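VESB protease (Vibrio cholerae, PDB 4LK4) probably acts as a secreted, trypsin-like serine endopeptidase that cleaves peptide bonds, with an Ig-like domain following its protease domain. Local coordinates at residues S15-A20 / L155-V160; N283-L288 / Y327-I332; H56-R61 / Q87-H92. The protein carries 1 engineered substitution. One frame throughout, in Å; residues are numbered along the deposited sequence.

Contact 1: residues S15-A20 / L155-V160; sequences SNANSA and LQEVDV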
ATOM      1  N   SER A  15      13.846  -9.345 -19.207  1.00 51.01           N
ATOM      2  CA  SER A  15      13.807 -10.699 -19.699  1.00 49.49           C
ATOM      3  C   SER A  15      12.689 -11.464 -18.993  1.00 45.96           C
ATOM      4  O   SER A  15      12.389 -11.192 -17.841  1.00 42.59           O
ATOM      5  CB  SER A  15      15.180 -11.345 -19.433  1.00 51.72           C
ATOM      6  OG  SER A  15      15.114 -12.762 -19.472  1.00 53.24           O
ATOM      7  N   ASN A  16      12.098 -12.432 -19.689  1.00 44.59           N
ATOM      8  CA  ASN A  16      11.087 -13.270 -19.091  1.00 43.45           C
ATOM      9  C   ASN A  16      11.643 -13.857 -17.781  1.00 45.06           C
ATOM     10  O   ASN A  16      12.710 -14.414 -17.762  1.00 46.67           O
ATOM     11  CB  ASN A  16      10.703 -14.422 -20.036  1.00 43.18           C
ATOM     12  CG  ASN A  16       9.792 -14.003 -21.200  1.00 41.72           C
ATOM     13  OD1 ASN A  16       9.305 -12.869 -21.316  1.00 38.49           O
ATOM     14  ND2 ASN A  16       9.549 -14.967 -22.076  1.00 42.92           N
ATOM     15  N   ALA A  17      10.950 -13.690 -16.671  1.00 46.13           N
ATOM     16  CA  ALA A  17      11.464 -14.206 -15.407  1.00 48.64           C
ATOM     17  C   ALA A  17      11.384 -15.741 -15.334  1.00 52.63           C
ATOM     18  O   ALA A  17      10.664 -16.368 -16.103  1.00 50.78           O
ATOM     19  CB  ALA A  17      10.711 -13.583 -14.248  1.00 46.24           C
ATOM     20  N   ASN A  18      12.138 -16.319 -14.400  1.00 57.88           N
ATOM     21  CA  ASN A  18      11.963 -17.709 -13.991  1.00 62.81           C
ATOM     22  C   ASN A  18      10.987 -17.731 -12.810  1.00 61.77           C
ATOM     23  O   ASN A  18      11.281 -17.148 -11.773  1.00 60.35           O
ATOM     24  CB  ASN A  18      13.316 -18.282 -13.576  1.00 69.31           C
ATOM     25  CG  ASN A  18      13.201 -19.661 -12.957  1.00 78.29           C
ATOM     26  OD1 ASN A  18      12.117 -20.268 -12.910  1.00 81.50           O
ATOM     27  ND2 ASN A  18      14.330 -20.176 -12.477  1.00 84.41           N
ATOM     28  N   SER A  19       9.843 -18.400 -12.966  1.00 60.99           N
ATOM     29  CA  SER A  19       8.689 -18.227 -12.044  1.00 62.15           C
ATOM     30  C   SER A  19       8.884 -18.776 -10.646  1.00 62.52           C
ATOM     31  O   SER A  19       8.247 -18.308  -9.687  1.00 61.86           O
ATOM     32  CB  SER A  19       7.423 -18.884 -12.604  1.00 63.57           C
ATOM     33  OG  SER A  19       7.496 -20.295 -12.478  1.00 67.73           O
ATOM     34  N   ALA A  20       9.722 -19.797 -10.557  1.00 61.14           N
ATOM     35  CA  ALA A  20      10.071 -20.392  -9.306  1.00 63.22           C
ATOM     36  C   ALA A  20      10.872 -19.417  -8.454  1.00 63.58           C
ATOM     37  O   ALA A  20      10.951 -19.613  -7.237  1.00 66.80           O
ATOM     38  CB  ALA A  20      10.868 -21.664  -9.543  1.00 66.99           C
ATOM     39  N   LEU A 155       5.718 -12.489 -16.804  1.00 43.51           N
ATOM     40  CA  LEU A 155       6.467 -11.745 -15.806  1.00 43.12           C
ATOM     41  C   LEU A 155       7.905 -11.513 -16.267  1.00 43.68           C
ATOM     42  O   LEU A 155       8.595 -12.435 -16.655  1.00 44.77           O
ATOM     43  CB  LEU A 155       6.424 -12.505 -14.475  1.00 44.01           C
ATOM     44  CG  LEU A 155       7.175 -11.903 -13.294  1.00 43.74           C
ATOM     45  CD1 LEU A 155       6.552 -10.574 -12.879  1.00 42.78           C
ATOM     46  CD2 LEU A 155       7.197 -12.886 -12.142  1.00 45.54           C
ATOM     47  N   GLN A 156       8.317 -10.257 -16.272  1.00 43.62           N
ATOM     48  CA  GLN A 156       9.681  -9.880 -16.581  1.00 44.87           C
ATOM     49  C   GLN A 156      10.492  -9.510 -15.325  1.00 44.70           C
ATOM     50  O   GLN A 156       9.943  -9.135 -14.282  1.00 43.70           O
ATOM     51  CB  GLN A 156       9.696  -8.651 -17.457  1.00 45.67           C
ATOM     52  CG  GLN A 156       8.838  -8.690 -18.705  1.00 46.86           C
ATOM     53  CD  GLN A 156       9.440  -9.612 -19.699  1.00 49.17           C
ATOM     54  OE1 GLN A 156      10.548  -9.384 -20.199  1.00 51.20           O
ATOM     55  NE2 GLN A 156       8.779 -10.723 -19.910  1.00 50.21           N
ATOM     56  N   GLU A 157      11.812  -9.586 -15.450  1.00 45.92           N
ATOM     57  CA  GLU A 157      12.709  -9.082 -14.435  1.00 46.10           C
ATOM     58  C   GLU A 157      13.844  -8.311 -15.096  1.00 47.28           C
ATOM     59  O   GLU A 157      14.073  -8.454 -16.280  1.00 48.91           O
ATOM     60  CB  GLU A 157      13.228 -10.207 -13.532  1.00 47.13           C
ATOM     61  CG  GLU A 157      13.782 -11.433 -14.248  1.00 49.63           C
ATOM     62  CD  GLU A 157      14.464 -12.426 -13.315  1.00 51.68           C
ATOM     63  OE1 GLU A 157      14.722 -12.053 -12.157  1.00 51.83           O
ATOM     64  OE2 GLU A 157      14.756 -13.577 -13.717  1.00 54.19           O
ATOM     65  N   VAL A 158      14.514  -7.456 -14.341  1.00 47.22           N
ATOM     66  CA  VAL A 158      15.689  -6.751 -14.829  1.00 48.95           C
ATOM     67  C   VAL A 158      16.542  -6.275 -13.655  1.00 49.21           C
ATOM     68  O   VAL A 158      16.035  -5.991 -12.558  1.00 48.24           O
ATOM     69  CB  VAL A 158      15.286  -5.559 -15.712  1.00 49.58           C
ATOM     70  CG1 VAL A 158      14.515  -4.525 -14.910  1.00 48.53           C
ATOM     71  CG2 VAL A 158      16.496  -4.934 -16.410  1.00 51.98           C
ATOM     72  N   ASP A 159      17.838  -6.189 -13.867  1.00 51.55           N
ATOM     73  CA  ASP A 159      18.704  -5.668 -12.833  1.00 52.19           C
ATOM     74  C   ASP A 159      18.885  -4.170 -12.983  1.00 52.72           C
ATOM     75  O   ASP A 159      18.882  -3.635 -14.083  1.00 53.89           O
ATOM     76  CB  ASP A 159      20.036  -6.396 -12.817  1.00 54.79           C
ATOM     77  CG  ASP A 159      19.949  -7.755 -12.108  1.00 55.76           C
ATOM     78  OD1 ASP A 159      18.971  -7.992 -11.347  1.00 55.24           O
ATOM     79  OD2 ASP A 159      20.876  -8.577 -12.278  1.00 58.59           O
ATOM     80  N   VAL A 160      19.005  -3.514 -11.837  1.00 52.10           N
ATOM     81  CA  VAL A 160      19.235  -2.098 -11.755  1.00 53.66           C
ATOM     82  C   VAL A 160      20.214  -1.881 -10.628  1.00 54.26           C
ATOM     83  O   VAL A 160      20.291  -2.692  -9.718  1.00 52.63           O
ATOM     84  CB  VAL A 160      17.922  -1.341 -11.445  1.00 52.90           C
ATOM     85  CG1 VAL A 160      16.930  -1.522 -12.569  1.00 53.23           C
ATOM     86  CG2 VAL A 160      17.296  -1.820 -10.156  1.00 50.90           C
TER

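Contact 2: residues N283-L288 / Y327-I332; sequences NTFSSL and YDFELI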
ATOM      1  N   ASN A 283      -9.509   6.984  21.818  1.00 70.69           N
ATOM      2  CA  ASN A 283      -9.634   7.597  20.517  1.00 68.19           C
ATOM      3  C   ASN A 283      -9.079   9.004  20.559  1.00 69.48           C
ATOM      4  O   ASN A 283      -8.687   9.452  21.603  1.00 73.29           O
ATOM      5  CB  ASN A 283     -11.070   7.606  20.080  1.00 66.07           C
ATOM      6  CG  ASN A 283     -11.946   8.309  21.060  1.00 69.47           C
ATOM      7  OD1 ASN A 283     -11.837   9.517  21.250  1.00 70.66           O
ATOM      8  ND2 ASN A 283     -12.835   7.563  21.685  1.00 70.05           N
ATOM      9  N   THR A 284      -9.012   9.671  19.413  1.00 68.93           N
ATOM     10  CA  THR A 284      -8.446  11.019  19.316  1.00 69.13           C
ATOM     11  C   THR A 284      -9.510  12.046  18.955  1.00 71.19           C
ATOM     12  O   THR A 284      -9.192  13.136  18.485  1.00 72.38           O
ATOM     13  CB  THR A 284      -7.331  11.064  18.259  1.00 67.57           C
ATOM     14  OG1 THR A 284      -7.777  10.428  17.051  1.00 62.56           O
ATOM     15  CG2 THR A 284      -6.099  10.345  18.779  1.00 68.47           C
ATOM     16  N   PHE A 285     -10.772  11.699  19.177  1.00 71.96           N
ATOM     17  CA  PHE A 285     -11.872  12.596  18.829  1.00 76.43           C
ATOM     18  C   PHE A 285     -11.759  13.975  19.470  1.00 80.04           C
ATOM     19  O   PHE A 285     -12.058  14.964  18.807  1.00 81.09           O
ATOM     20  CB  PHE A 285     -13.217  11.983  19.210  1.00 75.81           C
ATOM     21  CG  PHE A 285     -13.582  10.777  18.403  1.00 72.77           C
ATOM     22  CD1 PHE A 285     -13.366  10.746  17.028  1.00 69.71           C
ATOM     23  CD2 PHE A 285     -14.170   9.678  19.011  1.00 72.73           C
ATOM     24  CE1 PHE A 285     -13.729   9.638  16.278  1.00 67.02           C
ATOM     25  CE2 PHE A 285     -14.535   8.567  18.264  1.00 71.55           C
ATOM     26  CZ  PHE A 285     -14.310   8.548  16.890  1.00 67.57           C
ATOM     27  N   SER A 286     -11.322  14.029  20.733  1.00 83.33           N
ATOM     28  CA  SER A 286     -11.033  15.300  21.435  1.00 88.09           C
ATOM     29  C   SER A 286     -10.193  16.278  20.625  1.00 88.03           C
ATOM     30  O   SER A 286     -10.509  17.455  20.539  1.00 89.26           O
ATOM     31  CB  SER A 286     -10.271  15.025  22.732  1.00 92.34           C
ATOM     32  OG  SER A 286     -11.135  14.498  23.715  1.00 95.96           O
ATOM     33  N   SER A 287      -9.104  15.778  20.052  1.00 86.10           N
ATOM     34  CA  SER A 287      -8.157  16.629  19.335  1.00 87.18           C
ATOM     35  C   SER A 287      -8.743  17.370  18.119  1.00 86.69           C
ATOM     36  O   SER A 287      -8.158  18.356  17.687  1.00 91.12           O
ATOM     37  CB  SER A 287      -6.938  15.808  18.889  1.00 84.73           C
ATOM     38  OG  SER A 287      -7.290  14.928  17.831  1.00 80.22           O
ATOM     39  N   LEU A 288      -9.867  16.910  17.564  1.00 82.44           N
ATOM     40  CA  LEU A 288     -10.432  17.531  16.359  1.00 80.70           C
ATOM     41  C   LEU A 288     -11.311  18.740  16.678  1.00 85.13           C
ATOM     42  O   LEU A 288     -11.811  18.858  17.809  1.00 87.80           O
ATOM     43  CB  LEU A 288     -11.227  16.497  15.562  1.00 77.58           C
ATOM     44  CG  LEU A 288     -10.348  15.403  14.954  1.00 74.35           C
ATOM     45  CD1 LEU A 288     -11.217  14.321  14.334  1.00 72.38           C
ATOM     46  CD2 LEU A 288      -9.378  16.000  13.937  1.00 74.62           C
ATOM     47  N   TYR A 327     -10.272  15.512   8.032  1.00 62.75           N
ATOM     48  CA  TYR A 327     -10.096  15.164   9.439  1.00 62.97           C
ATOM     49  C   TYR A 327      -9.723  13.706   9.623  1.00 58.16           C
ATOM     50  O   TYR A 327     -10.423  12.817   9.158  1.00 56.83           O
ATOM     51  CB  TYR A 327     -11.356  15.461  10.256  1.00 65.29           C
ATOM     52  CG  TYR A 327     -11.771  16.898  10.268  1.00 69.79           C
ATOM     53  CD1 TYR A 327     -10.877  17.899  10.629  1.00 74.19           C
ATOM     54  CD2 TYR A 327     -13.072  17.267   9.955  1.00 71.44           C
ATOM     55  CE1 TYR A 327     -11.277  19.236  10.673  1.00 76.54           C
ATOM     56  CE2 TYR A 327     -13.469  18.592   9.990  1.00 74.73           C
ATOM     57  CZ  TYR A 327     -12.569  19.573  10.337  1.00 76.82           C
ATOM     58  OH  TYR A 327     -12.975  20.893  10.366  1.00 82.13           O
ATOM     59  N   ASP A 328      -8.641  13.499  10.358  1.00 56.75           N
ATOM     60  CA  ASP A 328      -8.139  12.190  10.712  1.00 54.74           C
ATOM     61  C   ASP A 328      -8.407  11.874  12.161  1.00 55.27           C
ATOM     62  O   ASP A 328      -8.128  12.676  13.040  1.00 56.76           O
ATOM     63  CB  ASP A 328      -6.637  12.166  10.467  1.00 54.84           C
ATOM     64  CG  ASP A 328      -6.300  12.274   8.986  1.00 54.94           C
ATOM     65  OD1 ASP A 328      -7.251  12.176   8.180  1.00 55.06           O
ATOM     66  OD2 ASP A 328      -5.118  12.442   8.615  1.00 55.25           O
ATOM     67  N   PHE A 329      -8.949  10.699  12.410  1.00 54.81           N
ATOM     68  CA  PHE A 329      -9.188  10.253  13.772  1.00 56.52           C
ATOM     69  C   PHE A 329      -8.758   8.798  13.934  1.00 55.93           C
ATOM     70  O   PHE A 329      -8.725   8.023  12.978  1.00 55.80           O
ATOM     71  CB  PHE A 329     -10.660  10.421  14.148  1.00 57.71           C
ATOM     72  CG  PHE A 329     -11.590   9.720  13.215  1.00 57.77           C
ATOM     73  CD1 PHE A 329     -12.008  10.332  12.052  1.00 58.10           C
ATOM     74  CD2 PHE A 329     -12.018   8.434  13.487  1.00 57.86           C
ATOM     75  CE1 PHE A 329     -12.850   9.677  11.178  1.00 58.85           C
ATOM     76  CE2 PHE A 329     -12.866   7.776  12.630  1.00 57.88           C
ATOM     77  CZ  PHE A 329     -13.279   8.396  11.465  1.00 58.57           C
ATOM     78  N   GLU A 330      -8.475   8.446  15.171  1.00 57.41           N
ATOM     79  CA  GLU A 330      -7.791   7.243  15.525  1.00 58.80           C
ATOM     80  C   GLU A 330      -8.593   6.521  16.599  1.00 60.20           C
ATOM     81  O   GLU A 330      -8.983   7.130  17.613  1.00 62.52           O
ATOM     82  CB  GLU A 330      -6.433   7.653  16.083  1.00 61.81           C
ATOM     83  CG  GLU A 330      -5.413   6.550  16.201  1.00 63.80           C
ATOM     84  CD  GLU A 330      -3.976   7.065  16.025  1.00 66.53           C
ATOM     85  OE1 GLU A 330      -3.276   7.239  17.048  1.00 70.16           O
ATOM     86  OE2 GLU A 330      -3.552   7.304  14.861  1.00 64.72           O
ATOM     87  N   LEU A 331      -8.858   5.241  16.387  1.00 59.42           N
ATOM     88  CA  LEU A 331      -9.408   4.414  17.449  1.00 62.05           C
ATOM     89  C   LEU A 331      -8.298   3.493  17.924  1.00 61.16           C
ATOM     90  O   LEU A 331      -7.618   2.888  17.116  1.00 57.74           O
ATOM     91  CB  LEU A 331     -10.602   3.589  16.976  1.00 63.84           C
ATOM     92  CG  LEU A 331     -11.980   4.242  16.882  1.00 67.62           C
ATOM     93  CD1 LEU A 331     -12.050   5.266  15.758  1.00 67.72           C
ATOM     94  CD2 LEU A 331     -13.015   3.145  16.651  1.00 69.13           C
ATOM     95  N   ILE A 332      -8.150   3.383  19.241  1.00 63.38           N
ATOM     96  CA  ILE A 332      -7.096   2.605  19.866  1.00 63.68           C
ATOM     97  C   ILE A 332      -7.681   1.425  20.639  1.00 64.27           C
ATOM     98  O   ILE A 332      -8.652   1.584  21.399  1.00 65.61           O
ATOM     99  CB  ILE A 332      -6.349   3.461  20.884  1.00 67.18           C
ATOM    100  CG1 ILE A 332      -6.018   4.834  20.308  1.00 67.13           C
ATOM    101  CG2 ILE A 332      -5.085   2.756  21.318  1.00 69.09           C
ATOM    102  CD1 ILE A 332      -5.574   5.823  21.366  1.00 70.17           C
TER

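Contact 3: residues H56-R61 / Q87-H92; sequences HCFDSR and QKIYRH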
ATOM      1  N   HIS A  56      -0.484   4.967  -5.541  1.00 42.98           N
ATOM      2  CA  HIS A  56      -1.082   5.603  -6.709  1.00 45.72           C
ATOM      3  C   HIS A  56      -1.770   4.627  -7.683  1.00 45.81           C
ATOM      4  O   HIS A  56      -2.556   5.054  -8.501  1.00 48.56           O
ATOM      5  CB  HIS A  56      -0.083   6.483  -7.440  1.00 45.81           C
ATOM      6  CG  HIS A  56       0.784   5.740  -8.379  1.00 45.78           C
ATOM      7  ND1 HIS A  56       2.039   5.295  -8.027  1.00 45.42           N
ATOM      8  CD2 HIS A  56       0.595   5.378  -9.670  1.00 45.46           C
ATOM      9  CE1 HIS A  56       2.587   4.688  -9.059  1.00 44.97           C
ATOM     10  NE2 HIS A  56       1.732   4.722 -10.068  1.00 45.80           N
ATOM     11  N   CYS A  57      -1.501   3.331  -7.582  1.00 45.95           N
ATOM     12  CA  CYS A  57      -2.287   2.309  -8.298  1.00 46.49           C
ATOM     13  C   CYS A  57      -3.794   2.433  -8.028  1.00 46.55           C
ATOM     14  O   CYS A  57      -4.618   1.915  -8.796  1.00 46.76           O
ATOM     15  CB  CYS A  57      -1.831   0.911  -7.876  1.00 46.99           C
ATOM     16  SG  CYS A  57      -0.131   0.533  -8.370  1.00 50.37           S
ATOM     17  N   PHE A  58      -4.165   3.078  -6.922  1.00 46.29           N
ATOM     18  CA  PHE A  58      -5.565   3.199  -6.566  1.00 47.16           C
ATOM     19  C   PHE A  58      -6.092   4.619  -6.590  1.00 49.25           C
ATOM     20  O   PHE A  58      -7.167   4.846  -6.093  1.00 49.23           O
ATOM     21  CB  PHE A  58      -5.811   2.547  -5.201  1.00 46.77           C
ATOM     22  CG  PHE A  58      -5.280   1.162  -5.108  1.00 46.53           C
ATOM     23  CD1 PHE A  58      -5.915   0.138  -5.747  1.00 47.02           C
ATOM     24  CD2 PHE A  58      -4.143   0.892  -4.407  1.00 48.13           C
ATOM     25  CE1 PHE A  58      -5.439  -1.135  -5.695  1.00 47.21           C
ATOM     26  CE2 PHE A  58      -3.654  -0.379  -4.348  1.00 49.07           C
ATOM     27  CZ  PHE A  58      -4.293  -1.399  -5.019  1.00 48.16           C
ATOM     28  N   ASP A  59      -5.377   5.568  -7.204  1.00 52.52           N
ATOM     29  CA  ASP A  59      -5.898   6.951  -7.313  1.00 54.47           C
ATOM     30  C   ASP A  59      -7.361   6.946  -7.769  1.00 56.33           C
ATOM     31  O   ASP A  59      -8.198   7.706  -7.246  1.00 60.22           O
ATOM     32  CB  ASP A  59      -5.074   7.810  -8.290  1.00 55.85           C
ATOM     33  CG  ASP A  59      -3.696   8.241  -7.737  1.00 55.28           C
ATOM     34  OD1 ASP A  59      -3.518   8.386  -6.511  1.00 52.48           O
ATOM     35  OD2 ASP A  59      -2.780   8.466  -8.568  1.00 58.42           O
ATOM     36  N   SER A  60      -7.701   6.062  -8.698  1.00 57.58           N
ATOM     37  CA  SER A  60      -9.050   6.086  -9.296  1.00 63.56           C
ATOM     38  C   SER A  60      -9.819   4.771  -9.202  1.00 59.40           C
ATOM     39  O   SER A  60     -10.664   4.483 -10.046  1.00 61.14           O
ATOM     40  CB  SER A  60      -8.910   6.497 -10.767  1.00 70.21           C
ATOM     41  OG  SER A  60      -8.309   7.784 -10.896  1.00 76.38           O
ATOM     42  N   ARG A  61      -9.515   3.979  -8.182  1.00 55.80           N
ATOM     43  CA  ARG A  61     -10.071   2.643  -8.021  1.00 55.26           C
ATOM     44  C   ARG A  61     -10.290   2.399  -6.561  1.00 55.64           C
ATOM     45  O   ARG A  61      -9.584   2.970  -5.722  1.00 55.28           O
ATOM     46  CB  ARG A  61      -9.074   1.573  -8.427  1.00 53.88           C
ATOM     47  CG  ARG A  61      -8.527   1.656  -9.824  1.00 55.61           C
ATOM     48  CD  ARG A  61      -7.455   0.600 -10.043  1.00 54.75           C
ATOM     49  NE  ARG A  61      -6.663   0.939 -11.225  1.00 55.11           N
ATOM     50  CZ  ARG A  61      -6.925   0.504 -12.448  1.00 58.53           C
ATOM     51  NH1 ARG A  61      -7.937  -0.339 -12.676  1.00 60.45           N
ATOM     52  NH2 ARG A  61      -6.153   0.894 -13.458  1.00 62.28           N
ATOM     53  N   GLN A  87     -10.625  -6.799  -0.398  1.00 50.83           N
ATOM     54  CA  GLN A  87     -11.751  -6.313   0.379  1.00 54.16           C
ATOM     55  C   GLN A  87     -11.480  -4.964   1.026  1.00 53.67           C
ATOM     56  O   GLN A  87     -12.415  -4.175   1.156  1.00 58.17           O
ATOM     57  CB  GLN A  87     -12.262  -7.347   1.390  1.00 57.95           C
ATOM     58  CG  GLN A  87     -11.562  -7.376   2.730  1.00 59.69           C
ATOM     59  CD  GLN A  87     -12.188  -8.388   3.687  1.00 62.80           C
ATOM     60  OE1 GLN A  87     -13.195  -9.032   3.362  1.00 62.95           O
ATOM     61  NE2 GLN A  87     -11.582  -8.535   4.875  1.00 62.17           N
ATOM     62  N   LYS A  88     -10.239  -4.672   1.411  1.00 50.56           N
ATOM     63  CA  LYS A  88      -9.892  -3.318   1.853  1.00 49.52           C
ATOM     64  C   LYS A  88      -8.558  -2.832   1.299  1.00 46.62           C
ATOM     65  O   LYS A  88      -7.642  -3.605   1.040  1.00 46.57           O
ATOM     66  CB  LYS A  88      -9.880  -3.249   3.393  1.00 51.77           C
ATOM     67  CG  LYS A  88     -11.243  -3.425   4.065  1.00 53.72           C
ATOM     68  CD  LYS A  88     -11.997  -2.104   4.155  1.00 56.26           C
ATOM     69  CE  LYS A  88     -13.525  -2.240   4.332  1.00 58.78           C
ATOM     70  NZ  LYS A  88     -13.984  -3.398   5.142  1.00 59.34           N
ATOM     71  N   ILE A  89      -8.454  -1.528   1.150  1.00 45.33           N
ATOM     72  CA  ILE A  89      -7.238  -0.868   0.772  1.00 44.72           C
ATOM     73  C   ILE A  89      -6.848   0.156   1.859  1.00 44.45           C
ATOM     74  O   ILE A  89      -7.681   0.922   2.322  1.00 44.74           O
ATOM     75  CB  ILE A  89      -7.391  -0.234  -0.619  1.00 45.68           C
ATOM     76  CG1 ILE A  89      -7.430  -1.364  -1.667  1.00 48.31           C
ATOM     77  CG2 ILE A  89      -6.190   0.656  -0.949  1.00 45.01           C
ATOM     78  CD1 ILE A  89      -7.690  -0.927  -3.099  1.00 48.28           C
ATOM     79  N   TYR A  90      -5.589   0.113   2.292  1.00 43.25           N
ATOM     80  CA  TYR A  90      -5.039   1.129   3.178  1.00 44.99           C
ATOM     81  C   TYR A  90      -3.947   1.859   2.421  1.00 44.81           C
ATOM     82  O   TYR A  90      -2.995   1.238   1.974  1.00 45.86           O
ATOM     83  CB  TYR A  90      -4.491   0.508   4.476  1.00 44.88           C
ATOM     84  CG  TYR A  90      -5.513  -0.379   5.115  1.00 46.16           C
ATOM     85  CD1 TYR A  90      -5.613  -1.713   4.785  1.00 46.47           C
ATOM     86  CD2 TYR A  90      -6.420   0.129   5.995  1.00 47.31           C
ATOM     87  CE1 TYR A  90      -6.595  -2.518   5.336  1.00 47.47           C
ATOM     88  CE2 TYR A  90      -7.374  -0.668   6.578  1.00 48.92           C
ATOM     89  CZ  TYR A  90      -7.475  -1.992   6.236  1.00 48.93           C
ATOM     90  OH  TYR A  90      -8.477  -2.765   6.820  1.00 50.55           O
ATOM     91  N   ARG A  91      -4.098   3.161   2.236  1.00 45.20           N
ATOM     92  CA  ARG A  91      -3.036   3.952   1.636  1.00 45.33           C
ATOM     93  C   ARG A  91      -2.387   4.814   2.680  1.00 45.22           C
ATOM     94  O   ARG A  91      -3.009   5.156   3.672  1.00 46.68           O
ATOM     95  CB  ARG A  91      -3.614   4.855   0.566  1.00 47.51           C
ATOM     96  CG  ARG A  91      -4.328   4.115  -0.549  1.00 48.03           C
ATOM     97  CD  ARG A  91      -5.233   5.094  -1.278  1.00 51.80           C
ATOM     98  NE  ARG A  91      -4.660   5.478  -2.546  1.00 54.93           N
ATOM     99  CZ  ARG A  91      -4.845   6.637  -3.172  1.00 56.77           C
ATOM    100  NH1 ARG A  91      -5.574   7.619  -2.643  1.00 56.80           N
ATOM    101  NH2 ARG A  91      -4.256   6.812  -4.356  1.00 57.27           N
ATOM    102  N   HIS A  92      -1.145   5.215   2.466  1.00 44.37           N
ATOM    103  CA  HIS A  92      -0.515   6.092   3.429  1.00 44.37           C
ATOM    104  C   HIS A  92      -1.303   7.382   3.500  1.00 45.31           C
ATOM    105  O   HIS A  92      -1.647   7.951   2.486  1.00 45.35           O
ATOM    106  CB  HIS A  92       0.919   6.386   3.065  1.00 43.65           C
ATOM    107  CG  HIS A  92       1.752   6.746   4.248  1.00 44.55           C
ATOM    108  ND1 HIS A  92       1.729   8.000   4.808  1.00 46.28           N
ATOM    109  CD2 HIS A  92       2.593   6.010   5.011  1.00 45.06           C
ATOM    110  CE1 HIS A  92       2.535   8.035   5.852  1.00 46.83           C
ATOM    111  NE2 HIS A  92       3.072   6.839   5.999  1.00 46.50           N
TER

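Contact 1: residues S15-A20 / L155-V160
Two oxygens grip NE2 of Q156: OD1 of N16, at 2.6 Å, and the backbone O of I154, just ahead of the segment. The bond to N16 is well formed, with an N-H...O angle of 159°. The two amide planes stand 81° apart, so the groups are not coplanar, although OD1 lies in the plane of the Q156 amide, and NE2 in turn approaches a lone pair of OD1. A bend in the Q156 chain (chi2 -72°) turns CD back toward the partner segment, and OE1 then rests 3.2 Å from C of S15, a contact without a hydrogen bond.

Backbone bonds set the register. S15 and E157 form an antiparallel hydrogen-bonded pair, with E157 N to S15 O at 2.9 Å and S15 N to E157 O at 3.1 Å. N16 and Q156 make the adjoining non-hydrogen-bonded pair, and A17 N then gives a nearly straight bond of 2.7 Å to L155 O. Beside it, A17 CB touches E157 CG at 3.7 Å and L155 CG at 4.0 Å. The neighbouring strand 134-139 continues the same sheet. Farther along strand 156-162, D159 pairs with K206 and accepts from I11 N.

The short strand 15-16 is thus joined to strand 156-162, in the second barrel of the trypsin-like domain, by backbone bonds, with a neutral amide clasp that probably depends little on pH.

Contact 2: residues N283-L288 / Y327-I332
A threonine hydroxyl takes the place of a backbone carbonyl here: E330 N donates to OG1 of T284 at 2.8 Å, with an N-H...O angle of 134°. This happens in the Ig-like domain, where the chain leaves strand 278-283 just beyond the last antiparallel pair, N283 with L331. T284 OG1 lies between its own backbone N and carbonyl carbon (chi1 48°), which directs it at the strand. In return T284 N makes a weak bond of 3.1 Å to E330 O. The carboxylate of E330 turns to R341 and T343 instead.

An Asx turn steers the departing chain, as N283 OD1 accepts from F285 N at 3.2 Å, while N283 ND2 bonds to Y280 OH. F285 then reaches the hydrophobic side of the strand, its CE1 3.5 Å from F329 CD2. The two rings are oblique, with centroids 5.5 Å apart and planes at 38°. F285 also touches V294 and V313 of strands 292-297 and 310-319, so its ring packs between those strands and strand 324-335, while F329 meets F268 edge-to-face. At the other end L288 straddles the D328 carbonyl, CD1 and CD2 both 3.7 Å from D328 O, and CD2 lies 4.1 Å from Y327 CD1.

Contact 3: residues H56-R61 / Q87-H92
In the N-terminal beta-barrel of this trypsin-like protease, the type I turn from F58 to R61 rests on strand 82-91 through two side-chain pairs, F58 with I89 and D59 with R91. The turn is closed by R61 N to F58 O at 3.3 Å, and D59 N bonds back to H56 O at 3.1 Å.

The apolar pair is a CH-pi contact. I89 CD1 lies over one face of the F58 ring, 3.6 Å from the centroid and 22° off the ring normal. It is displaced toward the CD1-CE1 side, both of those ring atoms being 3.4 Å away. C57 CB is on the opposite face, so the ring is held between the strand and its own loop. V107 of the adjoining strand 105-109 also touches F58.

The polar pair is a salt bridge, R91 NH2 to D59 OD1 at 2.8 Å. OD1 lies near the guanidinium plane but is approached on its anti side and somewhat above the carboxylate plane, and the two planes are 85° apart. The R91 chain is bent at chi3 (104°), which swings NE toward the turn, and the NE atom passes 4.1 Å from F58 CB. F58 O lies above one guanidinium face, toward its rim. Both ends of the bridge have a second partner: R91 NH2 also donates to A55 O, and D59 OD1 is hydrogen-bonded to Y95 OH. NH2 therefore ties the strand to the chain before H56 as well as to the turn after it.

C57 is joined to C41 by a disulfide, and H56 ND1 bonds to D103 OD2. A histidine next to such a disulfide and paired with an aspartate is characteristic of the chymotrypsin-like fold, consistent with the His-Asp part of its catalytic triad.

In the fold
Contact 3 is nested within the chain loop closed by contact 1, and contact 2 follows both. Contacts 1 and 3 share the trypsin-like domain but lie in different sheets, that of the second barrel and the closed six-stranded first barrel, with centres about 26 Å apart. Contact 2 belongs to the Ig-like domain, about 22 Å from contact 3 and about 45 Å from contact 1 between centres. Although contacts 2 and 3 do not touch, their nearest atoms being about 8 Å apart, strand 248-258 links their surroundings: it meets Y90 and R91 on strand 82-91 and belongs to the same sheet as strand 324-335. The first barrel thus lies against the Ig-like domain, with contact 1 remote.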